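Local structure of CooT (Carboxydothermus hydrogenoformans, 6FAN) at residues Ala6-Gly11 against Glu15-Arg20. The protein is a putative nickel chaperone that probably helps deliver nickel during the maturation of carbon monoxide dehydrogenase. Numbering follows the deposited sequence.
Sequences AFIVNG and ELFLER
Strand 6-10 runs antiparallel to 15-18, and Ile8 and Glu15 form a hydrogen-bonded pair, Ile8 N lying 2.8 Å from Glu15 O and Glu15 N 2.9 Å from Ile8 O. Farther along, Leu18 O accepts Ala6 N at 2.8 Å. Here the register slips by one residue: Ala6 O takes Phe17 N at 2.7 Å and, weakly, Leu18 N. Phe17 and Leu18 thus both face Ala6, whose small methyl suits this buried spot.

Between the hydrogen-bonded pairs, Phe7 faces Leu16. With CG anti to its carbonyl carbon (chi1 -63°), the Phe7 ring lies beside the Leu16 backbone, and Leu16 CD1 sits over one ring face, 4.3 Å from the centroid, as a CH-pi contact. Replacing Phe7 by alanine is likely to leave the Leu16 methyl without the ring face it rests on and Arg56 without its cation-pi partner. Among the side chains turned the other way, beta-branched Ile8 suits an extended strand and brings CG1 to 4.1 Å from Phe17 CB. The Phe17 ring gives Lys41 a cation-pi partner, tying the bulge to strand 40-43. The two residues Phe17 and Leu18 set against the single Ala6 make a classic beta bulge in the hairpin of strands 4-10 and 13-27 of the small all-beta CooT fold.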
ATOM      1  N   ALA E   6      -0.092   4.972  -8.991  1.00 29.23           N
ATOM      2  CA  ALA E   6      -1.252   5.307  -8.144  1.00 28.61           C
ATOM      3  C   ALA E   6      -2.379   5.946  -8.967  1.00 28.98           C
ATOM      4  O   ALA E   6      -2.124   6.846  -9.769  1.00 31.97           O
ATOM      5  CB  ALA E   6      -0.799   6.245  -7.043  1.00 28.26           C
ATOM      6  N   PHE E   7      -3.596   5.512  -8.731  1.00 33.13           N
ATOM      7  CA  PHE E   7      -4.790   6.023  -9.421  1.00 34.34           C
ATOM      8  C   PHE E   7      -5.801   6.545  -8.411  1.00 38.51           C
ATOM      9  O   PHE E   7      -5.909   5.981  -7.310  1.00 40.56           O
ATOM     10  CB  PHE E   7      -5.461   4.917 -10.233  1.00 33.25           C
ATOM     11  CG  PHE E   7      -4.611   4.371 -11.338  1.00 36.54           C
ATOM     12  CD1 PHE E   7      -4.720   4.897 -12.660  1.00 40.44           C
ATOM     13  CD2 PHE E   7      -3.648   3.340 -11.106  1.00 35.41           C
ATOM     14  CE1 PHE E   7      -3.923   4.385 -13.707  1.00 31.68           C
ATOM     15  CE2 PHE E   7      -2.860   2.861 -12.176  1.00 34.62           C
ATOM     16  CZ  PHE E   7      -3.014   3.378 -13.460  1.00 32.95           C
ATOM     17  N   ILE E   8      -6.529   7.593  -8.786  1.00 35.38           N
ATOM     18  CA  ILE E   8      -7.689   8.047  -7.986  1.00 35.81           C
ATOM     19  C   ILE E   8      -8.926   7.407  -8.593  1.00 43.78           C
ATOM     20  O   ILE E   8      -9.149   7.515  -9.809  1.00 49.04           O
ATOM     21  CB  ILE E   8      -7.864   9.584  -7.962  1.00 37.25           C
ATOM     22  CG1 ILE E   8      -6.614  10.313  -7.533  1.00 37.33           C
ATOM     23  CG2 ILE E   8      -9.078   9.946  -7.144  1.00 36.94           C
ATOM     24  CD1 ILE E   8      -6.001   9.894  -6.193  1.00 44.30           C
ATOM     25  N   VAL E   9      -9.711   6.732  -7.765  1.00 45.14           N
ATOM     26  CA  VAL E   9     -10.896   6.033  -8.236  1.00 57.61           C
ATOM     27  C   VAL E   9     -12.169   6.767  -7.751  1.00 59.10           C
ATOM     28  O   VAL E   9     -12.412   6.880  -6.530  1.00 69.45           O
ATOM     29  CB  VAL E   9     -10.894   4.513  -7.864  1.00 51.42           C
ATOM     30  CG1 VAL E   9     -12.288   3.889  -8.025  1.00 55.81           C
ATOM     31  CG2 VAL E   9      -9.830   3.723  -8.615  1.00 50.90           C
ATOM     32  N   ASN E  10     -12.909   7.310  -8.701  1.00 55.88           N
ATOM     33  CA  ASN E  10     -14.237   7.868  -8.388  0.50 58.19           C
ATOM     34  C   ASN E  10     -15.305   7.015  -9.104  1.00 56.66           C
ATOM     35  O   ASN E  10     -15.517   7.197 -10.321  1.00 67.46           O
ATOM     36  CB  ASN E  10     -14.325   9.350  -8.840  0.50 54.20           C
ATOM     37  CG  ASN E  10     -13.105  10.214  -8.479  0.50 52.47           C
ATOM     38  OD1 ASN E  10     -13.052  10.756  -7.382  0.50 56.39           O
ATOM     39  ND2 ASN E  10     -12.173  10.425  -9.431  0.50 48.64           N
ATOM     40  N   GLY E  11     -15.942   6.121  -8.380  1.00 58.54           N
ATOM     41  CA  GLY E  11     -16.902   5.185  -8.951  1.00 55.57           C
ATOM     42  C   GLY E  11     -16.249   4.238  -9.932  1.00 57.82           C
ATOM     43  O   GLY E  11     -15.447   3.434  -9.517  1.00 58.80           O
ATOM     44  N   GLU E  15      -8.217   7.950 -12.559  1.00 42.56           N
ATOM     45  CA  GLU E  15      -7.269   8.900 -13.090  1.00 45.12           C
ATOM     46  C   GLU E  15      -5.904   8.598 -12.531  1.00 41.31           C
ATOM     47  O   GLU E  15      -5.747   8.515 -11.319  1.00 44.04           O
ATOM     48  CB  GLU E  15      -7.609  10.323 -12.657  1.00 47.28           C
ATOM     49  CG  GLU E  15      -8.932  10.562 -11.963  1.00 57.69           C
ATOM     50  CD  GLU E  15      -9.211  12.092 -11.984  1.00 73.66           C
ATOM     51  OE1 GLU E  15      -8.276  12.849 -11.555  1.00 62.88           O
ATOM     52  OE2 GLU E  15     -10.309  12.550 -12.471  1.00 69.94           O
ATOM     53  N   LEU E  16      -4.913   8.507 -13.414  1.00 41.69           N
ATOM     54  CA  LEU E  16      -3.536   8.397 -13.020  1.00 41.62           C
ATOM     55  C   LEU E  16      -3.137   9.571 -12.125  1.00 46.46           C
ATOM     56  O   LEU E  16      -3.367  10.713 -12.475  1.00 44.07           O
ATOM     57  CB  LEU E  16      -2.633   8.312 -14.239  1.00 40.48           C
ATOM     58  CG  LEU E  16      -1.149   8.198 -13.949  1.00 46.68           C
ATOM     59  CD1 LEU E  16      -0.851   6.810 -13.352  1.00 37.64           C
ATOM     60  CD2 LEU E  16      -0.382   8.501 -15.263  1.00 41.15           C
ATOM     61  N   PHE E  17      -2.575   9.268 -10.961  1.00 39.48           N
ATOM     62  CA  PHE E  17      -2.140  10.310 -10.035  1.00 36.39           C
ATOM     63  C   PHE E  17      -0.631  10.451 -10.009  1.00 37.39           C
ATOM     64  O   PHE E  17      -0.112  11.577  -9.991  1.00 40.58           O
ATOM     65  CB  PHE E  17      -2.704  10.085  -8.629  1.00 38.32           C
ATOM     66  CG  PHE E  17      -2.287  11.134  -7.632  1.00 43.00           C
ATOM     67  CD1 PHE E  17      -2.800  12.439  -7.703  1.00 44.57           C
ATOM     68  CD2 PHE E  17      -1.408  10.824  -6.616  1.00 41.77           C
ATOM     69  CE1 PHE E  17      -2.411  13.414  -6.787  1.00 44.59           C
ATOM     70  CE2 PHE E  17      -1.030  11.775  -5.650  1.00 42.20           C
ATOM     71  CZ  PHE E  17      -1.537  13.069  -5.742  1.00 51.03           C
ATOM     72  N   LEU E  18       0.081   9.323 -10.040  1.00 36.39           N
ATOM     73  CA  LEU E  18       1.544   9.322  -9.999  1.00 32.10           C
ATOM     74  C   LEU E  18       2.081   7.958 -10.477  1.00 33.53           C
ATOM     75  O   LEU E  18       1.622   6.911 -10.024  1.00 34.80           O
ATOM     76  CB  LEU E  18       2.061   9.666  -8.578  1.00 34.67           C
ATOM     77  CG  LEU E  18       3.565   9.968  -8.470  1.00 36.77           C
ATOM     78  CD1 LEU E  18       3.951  11.188  -9.329  1.00 39.65           C
ATOM     79  CD2 LEU E  18       4.119  10.116  -7.056  1.00 36.59           C
ATOM     80  N   GLU E  19       3.036   7.991 -11.379  1.00 32.01           N
ATOM     81  CA  GLU E  19       3.594   6.784 -11.921  1.00 36.00           C
ATOM     82  C   GLU E  19       4.856   6.434 -11.195  1.00 39.10           C
ATOM     83  O   GLU E  19       5.528   7.262 -10.647  1.00 36.99           O
ATOM     84  CB  GLU E  19       3.871   6.895 -13.442  1.00 36.47           C
ATOM     85  CG  GLU E  19       2.657   7.084 -14.359  1.00 38.77           C
ATOM     86  CD  GLU E  19       2.825   6.635 -15.825  1.00 46.82           C
ATOM     87  OE1 GLU E  19       3.393   7.351 -16.628  1.00 53.65           O
ATOM     88  OE2 GLU E  19       2.350   5.576 -16.214  1.00 40.58           O
ATOM     89  N   ARG E  20       5.100   5.159 -11.118  1.00 38.25           N
ATOM     90  CA  ARG E  20       6.373   4.613 -10.559  1.00 34.71           C
ATOM     91  C   ARG E  20       6.593   5.037  -9.111  1.00 34.34           C
ATOM     92  O   ARG E  20       7.720   5.389  -8.739  1.00 33.99           O
ATOM     93  CB  ARG E  20       7.582   4.867 -11.442  1.00 38.91           C
ATOM     94  CG  ARG E  20       7.222   4.573 -12.912  1.00 46.36           C
ATOM     95  CD  ARG E  20       8.352   4.836 -13.782  1.00 55.52           C
ATOM     96  NE  ARG E  20       9.264   3.708 -13.771  1.00 61.53           N
ATOM     97  CZ  ARG E  20      10.293   3.573 -14.607  1.00 67.15           C
ATOM     98  NH1 ARG E  20      10.513   4.460 -15.597  1.00 53.89           N
ATOM     99  NH2 ARG E  20      11.109   2.526 -14.507  1.00 71.04           N
TER